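Long-range contacts in Ara h 8 allergen isoform (Arachis hypogaea, PDB 6V8M), which binds several molecules of the dye 8-anilino-1-naphthalene sulfonate and, as a peanut PR-10 allergen of the Bet v 1 family, may bind hydrophobic ligands such as abscisic acid: residues A[48-56]-A[67-75]; A[77-85]-A[97-105]. All coordinates share one frame; numbering follows the deposited sequence.

Overall arrangement
Both interactions are antiparallel pairings in the curved sheet of the Bet v 1 fold, and each joins the two strands of a hairpin. Interaction 1 pairs 48-56 with 67-75, interaction 2 pairs 77-85 with 97-105, and strands 64-75 and 80-86 are neighbours in the sheet, so the two hairpins lie edge to edge. Each contact has a buried side facing the ligand cavity and a more exposed side. Interaction 1 adds a polar grip on ligand sulfonates and a glycine-rich turn; interaction 2 offers aromatic and aliphatic surface, with hydroxyl and carboxylate bonds along the strands. One dye molecule, chain E, touches both.

Interaction 1: A[48-56]-A[67-75]. With 2AN (8-anilino-1-naphthalene sulfonate), chain E; 2AN (8-anilino-1-naphthalene sulfonate), chain G.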
loop_
_atom_site.group_PDB
_atom_site.type_symbol
_atom_site.label_atom_id
_atom_site.label_comp_id
_atom_site.label_asym_id
_atom_site.label_seq_id
_atom_site.Cartn_x
_atom_site.Cartn_y
_atom_site.Cartn_z
ATOM N N GLY A 48 -0.152 -9.924 -12.016
ATOM C CA GLY A 48 0.369 -9.788 -10.643
ATOM C C GLY A 48 1.865 -9.499 -10.596
ATOM O O GLY A 48 2.370 -9.341 -9.472
ATOM N N GLY A 49 2.551 -9.455 -11.749
ATOM C CA GLY A 49 3.980 -9.078 -11.839
ATOM C C GLY A 49 4.154 -7.590 -12.112
ATOM O O GLY A 49 3.176 -6.849 -12.175
ATOM N N PRO A 50 5.400 -7.088 -12.287
ATOM C CA PRO A 50 5.632 -5.673 -12.566
ATOM C C PRO A 50 4.819 -5.196 -13.776
ATOM O O PRO A 50 4.706 -5.939 -14.744
ATOM C CB PRO A 50 7.134 -5.572 -12.866
ATOM C CG PRO A 50 7.715 -6.760 -12.189
ATOM C CD PRO A 50 6.658 -7.845 -12.248
ATOM N N GLY A 51 4.254 -3.989 -13.677
ATOM C CA GLY A 51 3.402 -3.410 -14.735
ATOM C C GLY A 51 1.920 -3.687 -14.506
ATOM O O GLY A 51 1.124 -3.105 -15.227
ATOM N N THR A 52 1.563 -4.589 -13.583
ATOM C CA THR A 52 0.150 -4.922 -13.256
ATOM C C THR A 52 -0.542 -3.641 -12.786
ATOM O O THR A 52 0.051 -2.885 -11.964
ATOM C CB THR A 52 0.038 -6.034 -12.210
ATOM O OG1 THR A 52 0.590 -7.222 -12.781
ATOM C CG2 THR A 52 -1.392 -6.250 -11.753
ATOM N N VAL A 53 -1.728 -3.376 -13.315
ATOM C CA VAL A 53 -2.558 -2.212 -12.908
ATOM C C VAL A 53 -3.807 -2.734 -12.222
ATOM O O VAL A 53 -4.470 -3.616 -12.789
ATOM C CB VAL A 53 -2.890 -1.302 -14.103
ATOM C CG1 VAL A 53 -3.777 -0.135 -13.678
ATOM C CG2 VAL A 53 -1.593 -0.801 -14.724
ATOM N N LYS A 54 -4.109 -2.171 -11.062
ATOM C CA LYS A 54 -5.295 -2.556 -10.280
ATOM C C LYS A 54 -6.197 -1.349 -10.083
ATOM O O LYS A 54 -5.719 -0.207 -9.920
ATOM C CB LYS A 54 -4.943 -3.084 -8.887
ATOM C CG LYS A 54 -3.711 -3.971 -8.820
ATOM C CD LYS A 54 -3.401 -4.407 -7.407
ATOM C CE LYS A 54 -2.094 -5.151 -7.289
ATOM N NZ LYS A 54 -1.777 -5.454 -5.869
ATOM N N LYS A 55 -7.472 -1.635 -9.992
ATOM C CA LYS A 55 -8.476 -0.617 -9.633
ATOM C C LYS A 55 -8.951 -0.950 -8.222
ATOM O O LYS A 55 -9.485 -2.061 -8.013
ATOM C CB LYS A 55 -9.621 -0.632 -10.628
ATOM C CG LYS A 55 -10.651 0.458 -10.419
ATOM C CD LYS A 55 -11.832 0.293 -11.357
ATOM C CE LYS A 55 -12.774 1.464 -11.212
ATOM N NZ LYS A 55 -14.144 1.143 -11.674
ATOM N N VAL A 56 -8.804 -0.005 -7.311
ATOM C CA VAL A 56 -9.257 -0.208 -5.918
ATOM C C VAL A 56 -10.488 0.655 -5.692
ATOM O O VAL A 56 -10.380 1.865 -5.794
ATOM C CB VAL A 56 -8.186 0.099 -4.865
ATOM C CG1 VAL A 56 -8.802 -0.107 -3.498
ATOM C CG2 VAL A 56 -6.897 -0.690 -5.034
ATOM N N VAL A 67 -9.290 4.425 -6.900
ATOM C CA VAL A 67 -7.925 4.842 -7.285
ATOM C C VAL A 67 -7.295 3.693 -8.071
ATOM O O VAL A 67 -7.804 2.564 -8.004
ATOM C CB VAL A 67 -7.062 5.245 -6.077
ATOM C CG1 VAL A 67 -7.730 6.321 -5.242
ATOM C CG2 VAL A 67 -6.732 4.028 -5.232
ATOM N N LEU A 68 -6.214 3.985 -8.783
ATOM C CA LEU A 68 -5.477 2.978 -9.565
ATOM C C LEU A 68 -4.139 2.729 -8.885
ATOM O O LEU A 68 -3.537 3.675 -8.330
ATOM C CB LEU A 68 -5.307 3.430 -11.020
ATOM C CG LEU A 68 -6.597 3.696 -11.818
ATOM C CD1 LEU A 68 -6.230 4.028 -13.251
ATOM C CD2 LEU A 68 -7.549 2.512 -11.789
ATOM N N HIS A 69 -3.717 1.473 -8.876
ATOM C CA HIS A 69 -2.384 1.065 -8.384
ATOM C C HIS A 69 -1.598 0.474 -9.543
ATOM O O HIS A 69 -2.185 -0.278 -10.322
ATOM C CB HIS A 69 -2.477 -0.039 -7.330
ATOM C CG HIS A 69 -2.956 0.361 -5.999
ATOM N ND1 HIS A 69 -2.553 -0.305 -4.867
ATOM C CD2 HIS A 69 -3.875 1.279 -5.618
ATOM C CE1 HIS A 69 -3.202 0.194 -3.834
ATOM N NE2 HIS A 69 -3.991 1.178 -4.266
ATOM N N LYS A 70 -0.300 0.727 -9.605
ATOM C CA LYS A 70 0.576 0.009 -10.551
ATOM C C LYS A 70 1.705 -0.676 -9.774
ATOM O O LYS A 70 2.324 -0.022 -8.938
ATOM C CB LYS A 70 1.153 0.991 -11.560
ATOM C CG LYS A 70 2.021 0.360 -12.640
ATOM C CD LYS A 70 2.843 1.387 -13.361
ATOM C CE LYS A 70 3.516 0.873 -14.614
ATOM N NZ LYS A 70 4.576 1.817 -15.055
ATOM N N ILE A 71 1.969 -1.943 -10.051
ATOM C CA ILE A 71 3.130 -2.667 -9.465
ATOM C C ILE A 71 4.393 -2.197 -10.180
ATOM O O ILE A 71 4.525 -2.399 -11.412
ATOM C CB ILE A 71 2.982 -4.200 -9.550
ATOM C CG1 ILE A 71 1.675 -4.643 -8.911
ATOM C CG2 ILE A 71 4.180 -4.872 -8.904
ATOM C CD1 ILE A 71 1.486 -6.136 -8.840
ATOM N N ASP A 72 5.318 -1.618 -9.423
ATOM C CA ASP A 72 6.632 -1.181 -9.963
ATOM C C ASP A 72 7.658 -2.315 -9.822
ATOM O O ASP A 72 8.456 -2.558 -10.782
ATOM C CB ASP A 72 7.102 0.114 -9.295
ATOM C CG ASP A 72 6.128 1.277 -9.427
ATOM O OD1 ASP A 72 5.715 1.578 -10.572
ATOM O OD2 ASP A 72 5.806 1.892 -8.398
ATOM N N ALA A 73 7.636 -3.043 -8.720
ATOM C CA ALA A 73 8.551 -4.179 -8.509
ATOM C C ALA A 73 7.922 -5.136 -7.519
ATOM O O ALA A 73 7.241 -4.672 -6.587
ATOM C CB ALA A 73 9.913 -3.708 -8.027
ATOM N N ILE A 74 8.150 -6.427 -7.714
ATOM C CA ILE A 74 7.676 -7.436 -6.739
ATOM C C ILE A 74 8.645 -8.616 -6.764
ATOM O O ILE A 74 8.988 -9.079 -7.872
ATOM C CB ILE A 74 6.216 -7.836 -7.008
ATOM C CG1 ILE A 74 5.727 -8.840 -5.966
ATOM C CG2 ILE A 74 6.001 -8.354 -8.429
ATOM C CD1 ILE A 74 4.234 -9.101 -6.043
ATOM N N ASP A 75 9.117 -9.020 -5.587
ATOM C CA ASP A 75 10.101 -10.120 -5.476
ATOM C C ASP A 75 9.897 -10.831 -4.141
ATOM O O ASP A 75 10.200 -10.229 -3.095
ATOM C CB ASP A 75 11.534 -9.620 -5.675
ATOM C CG ASP A 75 12.528 -10.770 -5.764
ATOM O OD1 ASP A 75 12.537 -11.480 -6.780
ATOM O OD2 ASP A 75 13.191 -11.029 -4.768
HETATM C C1 2AN E . -6.211 5.063 -1.275
HETATM C C2 2AN E . -6.275 6.425 -1.380
HETATM C C3 2AN E . -5.243 7.241 -0.914
HETATM C C4 2AN E . -4.208 6.683 -0.245
HETATM C C5 2AN E . -4.090 5.282 -0.103
HETATM C C6 2AN E . -2.971 4.736 0.564
HETATM C C7 2AN E . -2.830 3.419 0.724
HETATM C C8 2AN E . -3.766 2.532 0.179
HETATM N N 2AN E . -7.301 4.268 -1.661
HETATM S S 2AN E . -5.851 1.745 -1.231
HETATM C C9 2AN E . -4.894 3.000 -0.433
HETATM C C10 2AN E . -5.099 4.416 -0.619
HETATM C C11 2AN E . -8.616 4.681 -1.966
HETATM C C12 2AN E . -9.324 3.865 -2.841
HETATM C C13 2AN E . -10.600 4.225 -3.244
HETATM C C14 2AN E . -11.183 5.377 -2.771
HETATM C C15 2AN E . -10.492 6.188 -1.898
HETATM C C16 2AN E . -9.212 5.847 -1.494
HETATM O O1 2AN E . -6.058 2.205 -2.573
HETATM O O2 2AN E . -5.151 0.500 -1.111
HETATM O O3 2AN E . -7.228 1.636 -0.552
HETATM C C1 2AN G . -11.841 0.310 -15.098
HETATM C C2 2AN G . -10.491 0.351 -15.244
HETATM C C3 2AN G . -9.778 1.554 -15.122
HETATM C C4 2AN G . -10.436 2.718 -14.890
HETATM C C5 2AN G . -11.844 2.737 -14.745
HETATM C C6 2AN G . -12.532 3.947 -14.500
HETATM C C7 2AN G . -13.877 3.975 -14.365
HETATM C C8 2AN G . -14.625 2.788 -14.444
HETATM N N 2AN G . -12.560 -0.896 -15.235
HETATM S S 2AN G . -15.037 0.163 -14.737
HETATM C C9 2AN G . -14.007 1.592 -14.691
HETATM C C10 2AN G . -12.579 1.519 -14.848
HETATM C C11 2AN G . -12.158 -2.218 -14.977
HETATM C C12 2AN G . -11.623 -2.991 -16.000
HETATM C C13 2AN G . -11.246 -4.302 -15.756
HETATM C C14 2AN G . -11.414 -4.855 -14.507
HETATM C C15 2AN G . -11.958 -4.099 -13.495
HETATM C C16 2AN G . -12.338 -2.786 -13.722
HETATM O O1 2AN G . -16.466 0.643 -14.305
HETATM O O2 2AN G . -14.599 -0.737 -13.717
HETATM O O3 2AN G . -15.116 -0.306 -16.088
HETATM O O HOH W 1 -0.984 -2.411 -4.625
#
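His69 and Lys54 face each other as an antiparallel hydrogen-bonded pair, each backbone N donating to the other's carbonyl O; both bonds, Lys54 N to His69 O and His69 N to Lys54 O, measure 2.8 Å. Val56 and Val67 repeat the pattern. Towards the turn, Ile71 N donates to Thr52 O, and Gly51 N reaches Ile71 O in a nearly straight bond (173° at the hydrogen). Both nitrogens of the His69 ring are engaged: NE2 donates to sulfonate O1 of the chain E dye at 2.9 Å, and ND1 meets a water at 2.6 Å. Val56 CG2 lies over one face of this ring, 3.8 Å from its centroid, a CH-pi contact. Lys54, extended beyond CG, runs past Ile71, its CE 4.0 Å from Ile71 CD1, and delivers NZ to a salt bridge with Asp28 and a bond to Tyr81 OH. On the other face of the sheet Lys55 NZ donates to sulfonate O2 of the chain G dye at 2.8 Å, while its CB and CG rest on Leu68 CD2. The type II turn from Gly49 to Thr52 closes on itself: Gly49 O accepts from both Thr52 N and Thr52 OG1. With OG1 beside the backbone N (chi1 -64°), that hydroxyl also receives Gly48 N. Ile71 CD1 packs 3.7 Å from Thr52 CB. The turn starts at Gly49, just after Gly48, within the glycine-rich loop characteristic of Bet v 1 proteins, and the hairpin of strands 53-59 and 64-75 beyond it forms a wall of their ligand cavity.

Interaction 2: A[77-85]-A[97-105]; sequences ATYTYDYTI and KVSFKTKLE. With 2AN (8-anilino-1-naphthalene sulfonate), chain E; 2AN (8-anilino-1-naphthalene sulfonate), chain C.
Tyr83 CG sits between its backbone N and carbonyl carbon (chi1 57°), whereas Phe100 CG is anti to its own carbonyl carbon and beside the backbone N (chi1 -63°); these torsions set the two rings nearly parallel but offset across a hydrogen-bonded pair of the antiparallel hairpin 80-86/95-107 in the Bet v 1 sheet. Their planes are inclined by 6° and their centroids lie 4.6 Å apart, but the rings are slid so far that they barely overlap. Phe100 CB therefore comes over the Tyr83 face, while Tyr83 CE2 approaches Phe100 CD1 to 3.4 Å. Ile85 CD1 touches Phe100 CE1 and continues to C6 of the chain E dye; Phe100 CD2 lies 3.9 Å from C3 of the chain C dye. Val135 and Ser139 of helix 129-152 also pack on Phe100, so this aromatic patch lines the cavity between sheet and helix.

Toward the start of 77-85, Tyr79 CB meets Leu104 CB beneath helix 16-25, whose Pro16 touches both residues. On the face carrying Asp82 and Lys101, Lys103 NZ donates to Thr78 O at 3.0 Å. Asp82 OD1 accepts Thr102 N at 3.2 Å, supplementing that nitrogen's weak bond to Tyr81 O, and accepts a hydrogen bond from a water. Ser99 OG donates to Thr84 OG1, whose hydroxyl is also bonded to Asp72 of the adjoining strand. Thr102 OG1 accepts from a second water that also binds Tyr79 O, and donates in the carbonyl plane to a lone pair of Tyr81 O at 2.7 Å.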
loop_
_atom_site.group_PDB
_atom_site.type_symbol
_atom_site.label_atom_id
_atom_site.label_comp_id
_atom_site.label_asym_id
_atom_site.label_seq_id
_atom_site.Cartn_x
_atom_site.Cartn_y
_atom_site.Cartn_z
ATOM N N ALA A 77 11.620 -13.411 -2.838
ATOM C CA ALA A 77 12.824 -13.836 -2.091
ATOM C C ALA A 77 13.347 -12.675 -1.249
ATOM O O ALA A 77 13.871 -12.929 -0.126
ATOM C CB ALA A 77 13.904 -14.318 -3.000
ATOM N N THR A 78 13.199 -11.448 -1.743
ATOM C CA THR A 78 13.695 -10.233 -1.045
ATOM C C THR A 78 12.552 -9.550 -0.278
ATOM O O THR A 78 12.806 -8.515 0.330
ATOM C CB THR A 78 14.374 -9.263 -2.020
ATOM O OG1 THR A 78 13.408 -8.824 -2.985
ATOM C CG2 THR A 78 15.584 -9.872 -2.691
ATOM N N TYR A 79 11.329 -10.080 -0.319
ATOM C CA TYR A 79 10.176 -9.493 0.406
ATOM C C TYR A 79 9.957 -8.044 -0.040
ATOM O O TYR A 79 9.652 -7.168 0.759
ATOM C CB TYR A 79 10.395 -9.552 1.911
ATOM C CG TYR A 79 10.831 -10.888 2.436
ATOM C CD1 TYR A 79 10.079 -12.025 2.259
ATOM C CD2 TYR A 79 12.022 -11.009 3.127
ATOM C CE1 TYR A 79 10.497 -13.252 2.756
ATOM C CE2 TYR A 79 12.444 -12.220 3.647
ATOM C CZ TYR A 79 11.671 -13.346 3.481
ATOM O OH TYR A 79 12.124 -14.530 4.007
ATOM N N THR A 80 10.116 -7.810 -1.334
ATOM C CA THR A 80 10.061 -6.487 -1.986
ATOM C C THR A 80 8.704 -6.284 -2.656
ATOM O O THR A 80 8.296 -7.106 -3.452
ATOM C CB THR A 80 11.197 -6.305 -2.999
ATOM O OG1 THR A 80 12.369 -6.169 -2.191
ATOM C CG2 THR A 80 11.013 -5.067 -3.852
ATOM N N TYR A 81 8.098 -5.128 -2.397
ATOM C CA TYR A 81 6.861 -4.709 -3.095
ATOM C C TYR A 81 6.878 -3.192 -3.234
ATOM O O TYR A 81 6.761 -2.500 -2.234
ATOM C CB TYR A 81 5.612 -5.223 -2.384
ATOM C CG TYR A 81 4.347 -4.938 -3.161
ATOM C CD1 TYR A 81 4.202 -5.366 -4.462
ATOM C CD2 TYR A 81 3.265 -4.315 -2.570
ATOM C CE1 TYR A 81 3.052 -5.103 -5.200
ATOM C CE2 TYR A 81 2.118 -4.012 -3.306
ATOM C CZ TYR A 81 2.006 -4.405 -4.629
ATOM O OH TYR A 81 0.856 -4.140 -5.337
ATOM N N ASP A 82 6.995 -2.739 -4.477
ATOM C CA ASP A 82 7.029 -1.307 -4.835
ATOM C C ASP A 82 5.833 -1.066 -5.740
ATOM O O ASP A 82 5.663 -1.842 -6.687
ATOM C CB ASP A 82 8.349 -0.922 -5.511
ATOM C CG ASP A 82 9.606 -1.206 -4.693
ATOM O OD1 ASP A 82 9.501 -1.486 -3.459
ATOM O OD2 ASP A 82 10.712 -1.209 -5.330
ATOM N N TYR A 83 5.057 -0.029 -5.460
ATOM C CA TYR A 83 3.788 0.248 -6.173
ATOM C C TYR A 83 3.540 1.738 -6.148
ATOM O O TYR A 83 4.004 2.465 -5.221
ATOM C CB TYR A 83 2.622 -0.531 -5.563
ATOM C CG TYR A 83 2.420 -0.251 -4.095
ATOM C CD1 TYR A 83 3.156 -0.919 -3.137
ATOM C CD2 TYR A 83 1.416 0.588 -3.667
ATOM C CE1 TYR A 83 2.957 -0.681 -1.781
ATOM C CE2 TYR A 83 1.198 0.825 -2.317
ATOM C CZ TYR A 83 1.978 0.195 -1.365
ATOM O OH TYR A 83 1.789 0.389 -0.014
ATOM N N THR A 84 2.733 2.173 -7.098
ATOM C CA THR A 84 2.382 3.592 -7.249
ATOM C C THR A 84 0.868 3.708 -7.224
ATOM O O THR A 84 0.216 2.937 -7.962
ATOM C CB THR A 84 2.996 4.213 -8.493
ATOM O OG1 THR A 84 4.410 4.203 -8.381
ATOM C CG2 THR A 84 2.564 5.639 -8.665
ATOM N N ILE A 85 0.358 4.612 -6.407
ATOM C CA ILE A 85 -1.101 4.957 -6.430
ATOM C C ILE A 85 -1.241 6.242 -7.239
ATOM O O ILE A 85 -0.546 7.217 -6.963
ATOM C CB ILE A 85 -1.655 5.070 -4.995
ATOM C CG1 ILE A 85 -1.370 3.792 -4.202
ATOM C CG2 ILE A 85 -3.133 5.425 -5.031
ATOM C CD1 ILE A 85 -1.866 3.836 -2.791
ATOM N N LYS A 97 0.660 11.548 -7.961
ATOM C CA LYS A 97 0.840 10.125 -7.605
ATOM C C LYS A 97 1.544 10.032 -6.250
ATOM O O LYS A 97 2.201 11.006 -5.827
ATOM C CB LYS A 97 1.638 9.377 -8.684
ATOM C CG LYS A 97 3.076 9.841 -8.876
ATOM C CD LYS A 97 3.822 9.128 -9.999
ATOM C CE LYS A 97 5.252 9.610 -10.121
ATOM N NZ LYS A 97 6.057 8.832 -11.101
ATOM N N VAL A 98 1.473 8.853 -5.647
ATOM C CA VAL A 98 2.321 8.458 -4.488
ATOM C C VAL A 98 2.995 7.123 -4.812
ATOM O O VAL A 98 2.292 6.163 -5.133
ATOM C CB VAL A 98 1.528 8.385 -3.176
ATOM C CG1 VAL A 98 2.469 8.162 -2.013
ATOM C CG2 VAL A 98 0.691 9.624 -2.938
ATOM N N SER A 99 4.326 7.084 -4.765
ATOM C CA SER A 99 5.153 5.886 -5.029
ATOM C C SER A 99 5.649 5.334 -3.702
ATOM O O SER A 99 6.234 6.084 -2.904
ATOM C CB SER A 99 6.280 6.178 -5.985
ATOM O OG SER A 99 5.700 6.507 -7.250
ATOM N N PHE A 100 5.381 4.056 -3.496
ATOM C CA PHE A 100 5.786 3.312 -2.298
ATOM C C PHE A 100 6.847 2.299 -2.680
ATOM O O PHE A 100 6.681 1.592 -3.666
ATOM C CB PHE A 100 4.609 2.541 -1.729
ATOM C CG PHE A 100 3.467 3.385 -1.247
ATOM C CD1 PHE A 100 2.573 3.950 -2.149
ATOM C CD2 PHE A 100 3.285 3.598 0.098
ATOM C CE1 PHE A 100 1.522 4.730 -1.702
ATOM C CE2 PHE A 100 2.225 4.370 0.536
ATOM C CZ PHE A 100 1.347 4.926 -0.357
ATOM N N LYS A 101 7.890 2.226 -1.874
ATOM C CA LYS A 101 8.877 1.115 -1.897
ATOM C C LYS A 101 8.836 0.454 -0.522
ATOM O O LYS A 101 8.952 1.172 0.504
ATOM C CB LYS A 101 10.273 1.628 -2.257
ATOM C CG LYS A 101 10.349 2.366 -3.586
ATOM C CD LYS A 101 11.702 2.924 -3.940
ATOM C CE LYS A 101 12.759 1.850 -4.019
ATOM N NZ LYS A 101 14.096 2.409 -4.350
ATOM N N THR A 102 8.566 -0.843 -0.489
ATOM C CA THR A 102 8.446 -1.586 0.783
ATOM C C THR A 102 9.339 -2.826 0.697
ATOM O O THR A 102 9.437 -3.487 -0.369
ATOM C CB THR A 102 7.009 -1.954 1.172
ATOM O OG1 THR A 102 6.501 -3.078 0.436
ATOM C CG2 THR A 102 6.058 -0.782 1.024
ATOM N N LYS A 103 10.002 -3.099 1.800
ATOM C CA LYS A 103 10.827 -4.305 1.981
ATOM C C LYS A 103 10.752 -4.810 3.425
ATOM O O LYS A 103 10.902 -4.023 4.375
ATOM C CB LYS A 103 12.267 -3.971 1.586
ATOM C CG LYS A 103 13.168 -5.193 1.536
ATOM C CD LYS A 103 14.562 -4.981 1.014
ATOM C CE LYS A 103 15.303 -6.283 0.723
ATOM N NZ LYS A 103 15.140 -7.344 1.759
ATOM N N LEU A 104 10.595 -6.117 3.570
ATOM C CA LEU A 104 10.710 -6.812 4.866
ATOM C C LEU A 104 12.086 -7.473 4.985
ATOM O O LEU A 104 12.720 -7.820 3.955
ATOM C CB LEU A 104 9.630 -7.884 4.956
ATOM C CG LEU A 104 8.225 -7.471 4.543
ATOM C CD1 LEU A 104 7.328 -8.660 4.803
ATOM C CD2 LEU A 104 7.763 -6.228 5.286
ATOM N N GLU A 105 12.489 -7.723 6.217
ATOM C CA GLU A 105 13.640 -8.630 6.487
ATOM C C GLU A 105 13.370 -9.322 7.807
ATOM O O GLU A 105 12.615 -8.763 8.660
ATOM C CB GLU A 105 14.974 -7.881 6.390
ATOM C CG GLU A 105 15.227 -6.855 7.447
ATOM C CD GLU A 105 16.634 -6.266 7.386
ATOM O OE1 GLU A 105 17.174 -5.939 8.447
ATOM O OE2 GLU A 105 17.192 -6.151 6.276
HETATM C C1 2AN E . -6.211 5.063 -1.275
HETATM C C2 2AN E . -6.275 6.425 -1.380
HETATM C C3 2AN E . -5.243 7.241 -0.914
HETATM C C4 2AN E . -4.208 6.683 -0.245
HETATM C C5 2AN E . -4.090 5.282 -0.103
HETATM C C6 2AN E . -2.971 4.736 0.564
HETATM C C7 2AN E . -2.830 3.419 0.724
HETATM C C8 2AN E . -3.766 2.532 0.179
HETATM N N 2AN E . -7.301 4.268 -1.661
HETATM S S 2AN E . -5.851 1.745 -1.231
HETATM C C9 2AN E . -4.894 3.000 -0.433
HETATM C C10 2AN E . -5.099 4.416 -0.619
HETATM C C11 2AN E . -8.616 4.681 -1.966
HETATM C C12 2AN E . -9.324 3.865 -2.841
HETATM C C13 2AN E . -10.600 4.225 -3.244
HETATM C C14 2AN E . -11.183 5.377 -2.771
HETATM C C15 2AN E . -10.492 6.188 -1.898
HETATM C C16 2AN E . -9.212 5.847 -1.494
HETATM O O1 2AN E . -6.058 2.205 -2.573
HETATM O O2 2AN E . -5.151 0.500 -1.111
HETATM O O3 2AN E . -7.228 1.636 -0.552
HETATM C C1 2AN C . 4.062 2.967 5.319
HETATM C C2 2AN C . 3.768 2.830 3.992
HETATM C C3 2AN C . 3.299 1.619 3.462
HETATM C C4 2AN C . 3.152 0.551 4.280
HETATM C C5 2AN C . 3.440 0.638 5.663
HETATM C C6 2AN C . 3.268 -0.502 6.477
HETATM C C7 2AN C . 3.534 -0.481 7.790
HETATM C C8 2AN C . 3.991 0.698 8.390
HETATM N N 2AN C . 4.563 4.211 5.802
HETATM S S 2AN C . 4.731 3.205 8.616
HETATM C C9 2AN C . 4.180 1.835 7.653
HETATM C C10 2AN C . 3.911 1.863 6.233
HETATM C C11 2AN C . 4.274 5.515 5.366
HETATM C C12 2AN C . 3.095 5.798 4.690
HETATM C C13 2AN C . 2.836 7.085 4.253
HETATM C C14 2AN C . 3.725 8.106 4.499
HETATM C C15 2AN C . 4.889 7.837 5.186
HETATM C C16 2AN C . 5.170 6.550 5.614
HETATM O O1 2AN C . 3.837 4.291 8.415
HETATM O O2 2AN C . 6.081 3.618 8.074
HETATM O O3 2AN C . 4.864 2.719 9.954
HETATM O O HOH W 2 7.086 -5.839 1.250
HETATM O O HOH W 3 11.747 -1.884 -1.927
#